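Local coordinates for protein cGAS/DncV-like nucleotidyltransferase in E. coli homolog (Rhodothermus marinus SG0.5JP17-172, PDB 6E0K) that synthesises the second messenger 3',3'-cyclic UMP-AMP from UTP and ATP with the help of magnesium, as the signalling enzyme of an antiphage CBASS defence system, at residues K178-T189 against Y220-F231. Sequence-based numbering, arbitrary orientation.
Sequences KNQQTNEWYKPT and YNVPDSKFGGTF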
ATOM      1  N   LYS A 178      11.879   4.064  -8.078  1.00 11.95           N
ATOM      2  CA  LYS A 178      11.353   5.145  -8.898  1.00 11.82           C
ATOM      3  C   LYS A 178      11.662   6.495  -8.266  1.00 11.77           C
ATOM      4  O   LYS A 178      11.976   7.461  -8.972  1.00 13.27           O
ATOM      5  CB  LYS A 178       9.844   4.969  -9.096  1.00 11.68           C
ATOM      6  CG  LYS A 178       9.256   5.943 -10.099  1.00 11.82           C
ATOM      7  CD  LYS A 178       7.771   5.658 -10.309  1.00 11.67           C
ATOM      8  CE  LYS A 178       7.191   6.531 -11.415  1.00 12.51           C
ATOM      9  NZ  LYS A 178       7.657   6.035 -12.773  1.00 12.74           N
ATOM     10  N   ASN A 179      11.612   6.578  -6.932  1.00 11.62           N
ATOM     11  CA  ASN A 179      11.936   7.849  -6.292  1.00 11.71           C
ATOM     12  C   ASN A 179      13.394   8.222  -6.531  1.00 15.19           C
ATOM     13  O   ASN A 179      13.705   9.389  -6.781  1.00 14.15           O
ATOM     14  CB  ASN A 179      11.637   7.802  -4.786  1.00 12.07           C
ATOM     15  CG  ASN A 179      11.431   9.192  -4.196  1.00 11.43           C
ATOM     16  OD1 ASN A 179      10.671   9.988  -4.735  1.00 11.51           O
ATOM     17  ND2 ASN A 179      12.133   9.494  -3.099  1.00 14.22           N
ATOM     18  N   GLN A 180      14.303   7.244  -6.464  1.00 12.06           N
ATOM     19  CA  GLN A 180      15.708   7.529  -6.740  1.00 13.35           C
ATOM     20  C   GLN A 180      15.891   8.035  -8.158  1.00 16.50           C
ATOM     21  O   GLN A 180      16.621   9.007  -8.394  1.00 20.82           O
ATOM     22  CB  GLN A 180      16.563   6.280  -6.505  1.00 14.19           C
ATOM     23  CG  GLN A 180      16.531   5.779  -5.077  1.00 17.98           C
ATOM     24  CD  GLN A 180      17.032   6.815  -4.094  1.00 24.93           C
ATOM     25  OE1 GLN A 180      16.249   7.502  -3.435  1.00 36.37           O
ATOM     26  NE2 GLN A 180      18.340   6.934  -3.992  1.00 25.03           N
ATOM     27  N   GLN A 181      15.197   7.417  -9.114  1.00 12.43           N
ATOM     28  CA  GLN A 181      15.399   7.719 -10.524  1.00 14.75           C
ATOM     29  C   GLN A 181      14.687   8.988 -10.987  1.00 16.33           C
ATOM     30  O   GLN A 181      14.992   9.499 -12.072  1.00 18.04           O
ATOM     31  CB  GLN A 181      14.945   6.518 -11.346  1.00 14.76           C
ATOM     32  CG  GLN A 181      15.883   5.342 -11.153  1.00 20.90           C
ATOM     33  CD  GLN A 181      16.890   5.295 -12.253  1.00 26.98           C
ATOM     34  OE1 GLN A 181      16.633   4.709 -13.300  1.00 21.11           O
ATOM     35  NE2 GLN A 181      18.025   5.968 -12.057  1.00 22.02           N
ATOM     36  N   THR A 182      13.764   9.523 -10.189  1.00 13.29           N
ATOM     37  CA  THR A 182      13.129  10.805 -10.459  1.00 13.27           C
ATOM     38  C   THR A 182      13.724  11.929  -9.626  1.00 12.31           C
ATOM     39  O   THR A 182      13.046  12.931  -9.397  1.00 15.49           O
ATOM     40  CB  THR A 182      11.625  10.732 -10.186  1.00 12.02           C
ATOM     41  OG1 THR A 182      11.414  10.285  -8.839  1.00 12.79           O
ATOM     42  CG2 THR A 182      10.936   9.783 -11.151  1.00 12.92           C
ATOM     43  N   ASN A 183      14.971  11.780  -9.171  1.00 15.22           N
ATOM     44  CA  ASN A 183      15.618  12.777  -8.318  1.00 15.04           C
ATOM     45  C   ASN A 183      14.718  13.174  -7.153  1.00 14.85           C
ATOM     46  O   ASN A 183      14.628  14.346  -6.781  1.00 14.35           O
ATOM     47  CB  ASN A 183      16.060  13.995  -9.123  1.00 17.39           C
ATOM     48  CG  ASN A 183      17.130  13.643 -10.137  1.00 33.48           C
ATOM     49  OD1 ASN A 183      16.847  13.454 -11.324  1.00 40.53           O
ATOM     50  ND2 ASN A 183      18.363  13.514  -9.666  1.00 35.18           N
ATOM     51  N   GLU A 184      14.040  12.173  -6.587  1.00 13.22           N
ATOM     52  CA  GLU A 184      13.267  12.266  -5.356  1.00 12.01           C
ATOM     53  C   GLU A 184      11.977  13.058  -5.530  1.00 13.91           C
ATOM     54  O   GLU A 184      11.402  13.537  -4.550  1.00 13.34           O
ATOM     55  CB  GLU A 184      14.130  12.819  -4.210  1.00 14.64           C
ATOM     56  CG  GLU A 184      15.348  11.921  -3.975  1.00 17.03           C
ATOM     57  CD  GLU A 184      16.282  12.423  -2.891  1.00 31.98           C
ATOM     58  OE1 GLU A 184      16.986  13.424  -3.123  1.00 33.08           O
ATOM     59  OE2 GLU A 184      16.311  11.804  -1.810  1.00 41.24           O
ATOM     60  N   TRP A 185      11.473  13.155  -6.760  1.00 11.94           N
ATOM     61  CA  TRP A 185      10.208  13.825  -7.016  1.00 11.67           C
ATOM     62  C   TRP A 185       9.001  12.900  -6.946  1.00 11.49           C
ATOM     63  O   TRP A 185       7.875  13.390  -6.804  1.00 13.11           O
ATOM     64  CB  TRP A 185      10.225  14.486  -8.398  1.00 14.65           C
ATOM     65  CG  TRP A 185      10.911  15.826  -8.403  1.00 13.78           C
ATOM     66  CD1 TRP A 185      12.255  16.065  -8.519  1.00 17.82           C
ATOM     67  CD2 TRP A 185      10.287  17.103  -8.261  1.00 13.99           C
ATOM     68  NE1 TRP A 185      12.499  17.419  -8.479  1.00 17.12           N
ATOM     69  CE2 TRP A 185      11.308  18.078  -8.323  1.00 16.36           C
ATOM     70  CE3 TRP A 185       8.962  17.521  -8.105  1.00 14.84           C
ATOM     71  CZ2 TRP A 185      11.045  19.439  -8.219  1.00 18.39           C
ATOM     72  CZ3 TRP A 185       8.702  18.878  -8.012  1.00 16.37           C
ATOM     73  CH2 TRP A 185       9.739  19.820  -8.071  1.00 15.84           C
ATOM     74  N   TYR A 186       9.200  11.584  -7.066  1.00  9.54           N
ATOM     75  CA  TYR A 186       8.056  10.681  -7.153  1.00 10.71           C
ATOM     76  C   TYR A 186       7.195  10.722  -5.889  1.00 10.84           C
ATOM     77  O   TYR A 186       5.975  10.893  -5.966  1.00 10.61           O
ATOM     78  CB  TYR A 186       8.546   9.257  -7.445  1.00  9.38           C
ATOM     79  CG  TYR A 186       7.452   8.210  -7.493  1.00 10.83           C
ATOM     80  CD1 TYR A 186       6.347   8.369  -8.332  1.00  9.65           C
ATOM     81  CD2 TYR A 186       7.528   7.050  -6.721  1.00 11.12           C
ATOM     82  CE1 TYR A 186       5.354   7.415  -8.383  1.00  9.89           C
ATOM     83  CE2 TYR A 186       6.533   6.093  -6.763  1.00 10.74           C
ATOM     84  CZ  TYR A 186       5.443   6.286  -7.607  1.00 11.09           C
ATOM     85  OH  TYR A 186       4.458   5.328  -7.630  1.00 13.30           O
ATOM     86  N   LYS A 187       7.805  10.588  -4.717  1.00 10.78           N
ATOM     87  CA  LYS A 187       6.976  10.531  -3.513  1.00 10.48           C
ATOM     88  C   LYS A 187       6.329  11.881  -3.199  1.00  9.76           C
ATOM     89  O   LYS A 187       5.143  11.910  -2.853  1.00 10.71           O
ATOM     90  CB  LYS A 187       7.793  10.020  -2.317  1.00 11.32           C
ATOM     91  CG  LYS A 187       8.345   8.624  -2.539  1.00 16.26           C
ATOM     92  CD  LYS A 187       7.263   7.628  -2.875  1.00 17.51           C
ATOM     93  CE  LYS A 187       7.846   6.224  -3.000  1.00 18.63           C
ATOM     94  NZ  LYS A 187       8.526   5.789  -1.741  1.00 17.04           N
ATOM     95  N   PRO A 188       7.035  13.019  -3.298  1.00 10.26           N
ATOM     96  CA  PRO A 188       6.326  14.301  -3.134  1.00 12.38           C
ATOM     97  C   PRO A 188       5.183  14.466  -4.111  1.00  9.39           C
ATOM     98  O   PRO A 188       4.167  15.082  -3.767  1.00 11.01           O
ATOM     99  CB  PRO A 188       7.421  15.356  -3.365  1.00 11.91           C
ATOM    100  CG  PRO A 188       8.709  14.641  -3.006  1.00 13.21           C
ATOM    101  CD  PRO A 188       8.493  13.208  -3.439  1.00 12.50           C
ATOM    102  N   THR A 189       5.321  13.934  -5.327  1.00  9.69           N
ATOM    103  CA  THR A 189       4.245  14.066  -6.303  1.00 11.13           C
ATOM    104  C   THR A 189       3.033  13.241  -5.891  1.00 12.89           C
ATOM    105  O   THR A 189       1.892  13.705  -6.009  1.00 11.20           O
ATOM    106  CB  THR A 189       4.748  13.662  -7.695  1.00 11.72           C
ATOM    107  OG1 THR A 189       5.775  14.584  -8.097  1.00 11.89           O
ATOM    108  CG2 THR A 189       3.614  13.733  -8.718  1.00 14.52           C
ATOM    109  N   TYR A 220       2.711   5.233 -10.425  1.00 11.45           N
ATOM    110  CA  TYR A 220       3.887   4.412 -10.683  1.00 14.70           C
ATOM    111  C   TYR A 220       4.062   4.138 -12.171  1.00 12.71           C
ATOM    112  O   TYR A 220       5.195   3.993 -12.653  1.00 12.72           O
ATOM    113  CB  TYR A 220       3.783   3.097  -9.910  1.00 13.23           C
ATOM    114  CG  TYR A 220       4.997   2.232 -10.109  1.00 13.28           C
ATOM    115  CD1 TYR A 220       6.171   2.493  -9.420  1.00 13.74           C
ATOM    116  CD2 TYR A 220       4.969   1.170 -10.996  1.00 16.98           C
ATOM    117  CE1 TYR A 220       7.289   1.715  -9.606  1.00 14.89           C
ATOM    118  CE2 TYR A 220       6.091   0.386 -11.189  1.00 16.84           C
ATOM    119  CZ  TYR A 220       7.236   0.664 -10.492  1.00 17.65           C
ATOM    120  OH  TYR A 220       8.358  -0.114 -10.680  1.00 22.55           O
ATOM    121  N   ASN A 221       2.961   4.087 -12.914  1.00 11.39           N
ATOM    122  CA  ASN A 221       3.017   3.774 -14.336  1.00 11.90           C
ATOM    123  C   ASN A 221       3.416   4.952 -15.213  1.00 13.91           C
ATOM    124  O   ASN A 221       3.642   4.754 -16.419  1.00 15.99           O
ATOM    125  CB  ASN A 221       1.662   3.234 -14.779  1.00 13.95           C
ATOM    126  CG  ASN A 221       1.476   1.794 -14.393  1.00 15.13           C
ATOM    127  OD1 ASN A 221       1.859   0.909 -15.148  1.00 16.84           O
ATOM    128  ND2 ASN A 221       0.929   1.541 -13.203  1.00 15.28           N
ATOM    129  N   VAL A 222       3.534   6.141 -14.642  1.00 11.69           N
ATOM    130  CA  VAL A 222       3.847   7.344 -15.416  1.00 11.73           C
ATOM    131  C   VAL A 222       5.351   7.396 -15.658  1.00 12.71           C
ATOM    132  O   VAL A 222       6.125   7.147 -14.720  1.00 13.12           O
ATOM    133  CB  VAL A 222       3.374   8.582 -14.661  1.00 11.58           C
ATOM    134  CG1 VAL A 222       3.733   9.858 -15.420  1.00 14.46           C
ATOM    135  CG2 VAL A 222       1.873   8.519 -14.407  1.00 11.29           C
ATOM    136  N   PRO A 223       5.808   7.719 -16.875  1.00 12.75           N
ATOM    137  CA  PRO A 223       7.254   7.772 -17.137  1.00 12.77           C
ATOM    138  C   PRO A 223       7.973   8.713 -16.182  1.00 13.44           C
ATOM    139  O   PRO A 223       7.431   9.739 -15.767  1.00 13.82           O
ATOM    140  CB  PRO A 223       7.338   8.279 -18.581  1.00 14.44           C
ATOM    141  CG  PRO A 223       6.038   7.857 -19.204  1.00 15.02           C
ATOM    142  CD  PRO A 223       5.019   7.999 -18.094  1.00 16.14           C
ATOM    143  N   ASP A 224       9.216   8.345 -15.833  1.00 14.00           N
ATOM    144  CA  ASP A 224       9.990   9.135 -14.875  1.00 12.78           C
ATOM    145  C   ASP A 224      10.177  10.575 -15.340  1.00 15.27           C
ATOM    146  O   ASP A 224      10.290  11.485 -14.507  1.00 14.53           O
ATOM    147  CB  ASP A 224      11.358   8.482 -14.629  1.00 14.83           C
ATOM    148  CG  ASP A 224      11.259   7.177 -13.873  1.00 16.64           C
ATOM    149  OD1 ASP A 224      10.177   6.890 -13.310  1.00 18.76           O
ATOM    150  OD2 ASP A 224      12.265   6.431 -13.837  1.00 15.76           O
ATOM    151  N   SER A 225      10.208  10.799 -16.661  1.00 17.69           N
ATOM    152  CA  SER A 225      10.422  12.130 -17.226  1.00 16.84           C
ATOM    153  C   SER A 225       9.339  13.126 -16.836  1.00 16.73           C
ATOM    154  O   SER A 225       9.563  14.338 -16.943  1.00 22.43           O
ATOM    155  CB  SER A 225      10.498  12.037 -18.748  1.00 23.39           C
ATOM    156  OG  SER A 225       9.387  11.303 -19.259  1.00 25.24           O
ATOM    157  N   LYS A 226       8.168  12.657 -16.402  1.00 15.33           N
ATOM    158  CA  LYS A 226       7.087  13.565 -16.037  1.00 14.17           C
ATOM    159  C   LYS A 226       7.255  14.153 -14.643  1.00 15.17           C
ATOM    160  O   LYS A 226       6.560  15.120 -14.302  1.00 15.84           O
ATOM    161  CB  LYS A 226       5.738  12.836 -16.136  1.00 15.89           C
ATOM    162  CG  LYS A 226       5.523  12.137 -17.488  1.00 16.69           C
ATOM    163  CD  LYS A 226       5.664  13.104 -18.645  1.00 18.26           C
ATOM    164  CE  LYS A 226       5.466  12.394 -19.974  1.00 22.73           C
ATOM    165  NZ  LYS A 226       5.633  13.355 -21.090  1.00 23.53           N
ATOM    166  N   PHE A 227       8.171  13.622 -13.835  1.00 13.46           N
ATOM    167  CA  PHE A 227       8.323  14.047 -12.448  1.00 14.65           C
ATOM    168  C   PHE A 227       9.555  14.935 -12.339  1.00 18.40           C
ATOM    169  O   PHE A 227      10.677  14.460 -12.540  1.00 21.98           O
ATOM    170  CB  PHE A 227       8.476  12.834 -11.525  1.00 14.85           C
ATOM    171  CG  PHE A 227       7.310  11.888 -11.553  1.00 11.83           C
ATOM    172  CD1 PHE A 227       7.239  10.872 -12.496  1.00 12.99           C
ATOM    173  CD2 PHE A 227       6.297  11.990 -10.609  1.00 11.08           C
ATOM    174  CE1 PHE A 227       6.159  10.002 -12.515  1.00 13.25           C
ATOM    175  CE2 PHE A 227       5.221  11.133 -10.627  1.00 11.33           C
ATOM    176  CZ  PHE A 227       5.152  10.123 -11.572  1.00 14.06           C
ATOM    177  N   GLY A 228       9.368  16.199 -12.007  1.00 12.53           N
ATOM    178  CA  GLY A 228      10.530  17.045 -11.789  1.00 14.10           C
ATOM    179  C   GLY A 228      10.281  18.477 -12.215  1.00 14.41           C
ATOM    180  O   GLY A 228       9.211  18.835 -12.696  1.00 18.22           O
ATOM    181  N   GLY A 229      11.315  19.297 -12.020  1.00 19.39           N
ATOM    182  CA  GLY A 229      11.258  20.695 -12.404  1.00 18.34           C
ATOM    183  C   GLY A 229      10.549  21.574 -11.395  1.00 21.79           C
ATOM    184  O   GLY A 229      11.180  22.246 -10.570  1.00 19.80           O
ATOM    185  N   THR A 230       9.224  21.598 -11.476  1.00 18.00           N
ATOM    186  CA  THR A 230       8.388  22.284 -10.509  1.00 17.25           C
ATOM    187  C   THR A 230       7.170  21.418 -10.261  1.00 13.78           C
ATOM    188  O   THR A 230       6.867  20.507 -11.036  1.00 15.10           O
ATOM    189  CB  THR A 230       7.929  23.668 -10.989  1.00 18.39           C
ATOM    190  OG1 THR A 230       7.081  23.524 -12.136  1.00 19.74           O
ATOM    191  CG2 THR A 230       9.113  24.551 -11.347  1.00 21.00           C
ATOM    192  N   PHE A 231       6.436  21.729  -9.194  1.00 14.57           N
ATOM    193  CA  PHE A 231       5.208  20.979  -8.974  1.00 14.85           C
ATOM    194  C   PHE A 231       4.154  21.317 -10.018  1.00 15.77           C
ATOM    195  O   PHE A 231       3.364  20.447 -10.381  1.00 14.37           O
ATOM    196  CB  PHE A 231       4.701  21.197  -7.549  1.00 14.71           C
ATOM    197  CG  PHE A 231       5.502  20.445  -6.533  1.00 15.58           C
ATOM    198  CD1 PHE A 231       5.361  19.071  -6.419  1.00 13.37           C
ATOM    199  CD2 PHE A 231       6.421  21.093  -5.732  1.00 18.03           C
ATOM    200  CE1 PHE A 231       6.110  18.347  -5.503  1.00 15.81           C
ATOM    201  CE2 PHE A 231       7.185  20.377  -4.816  1.00 17.05           C
ATOM    202  CZ  PHE A 231       7.027  19.009  -4.695  1.00 15.20           C
TER
HETATM  203  O   HOH W   1      13.366  14.771 -11.856  1.00 27.66           O
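K178 sends an extended side chain from the last turn of helix 168-181 into segment 220-231, where the bend at its end (chi4 74°) turns NZ among three oxygens. NZ forms a salt bridge with D224 OD1 at 2.7 Å, donates to V222 O at 2.7 Å, nearly in line with that carbonyl, and bonds weakly to Y220 O. On the way, K178 CD passes over the centre of the Y186 ring. T182, in the Schellman turn that ends the helix, lays CG2 against D224 CB and F227 CB, while a water lies within hydrogen-bonding distance of T182 O and F227 O. W185 then spreads its indole beneath the glycines: G228 CA sits 3.5 Å from the centroid of the five-membered ring in a CH-pi contact. The far edge of the indole, at CZ3, points into the face of F231, with ring planes at 52°. Y186 turns its edge onto the F227 face, planes at 86°, and its hydroxyl, hydrogen-bonded to Q253 OE1, lies at the edge of the Y220 ring, 3.3 Å from Y220 CB. P188 CB meets the edge of F231, and T189 CG2 approaches F227 CE2 to 3.6 Å at the ring edge. The break between helices 168-181 and 186-202 is thus joined to the loop leading into helix 231-244 by a buried ammonium group at one end and aromatic packing at the other; the three oxygens probably stabilise the charged form of K178.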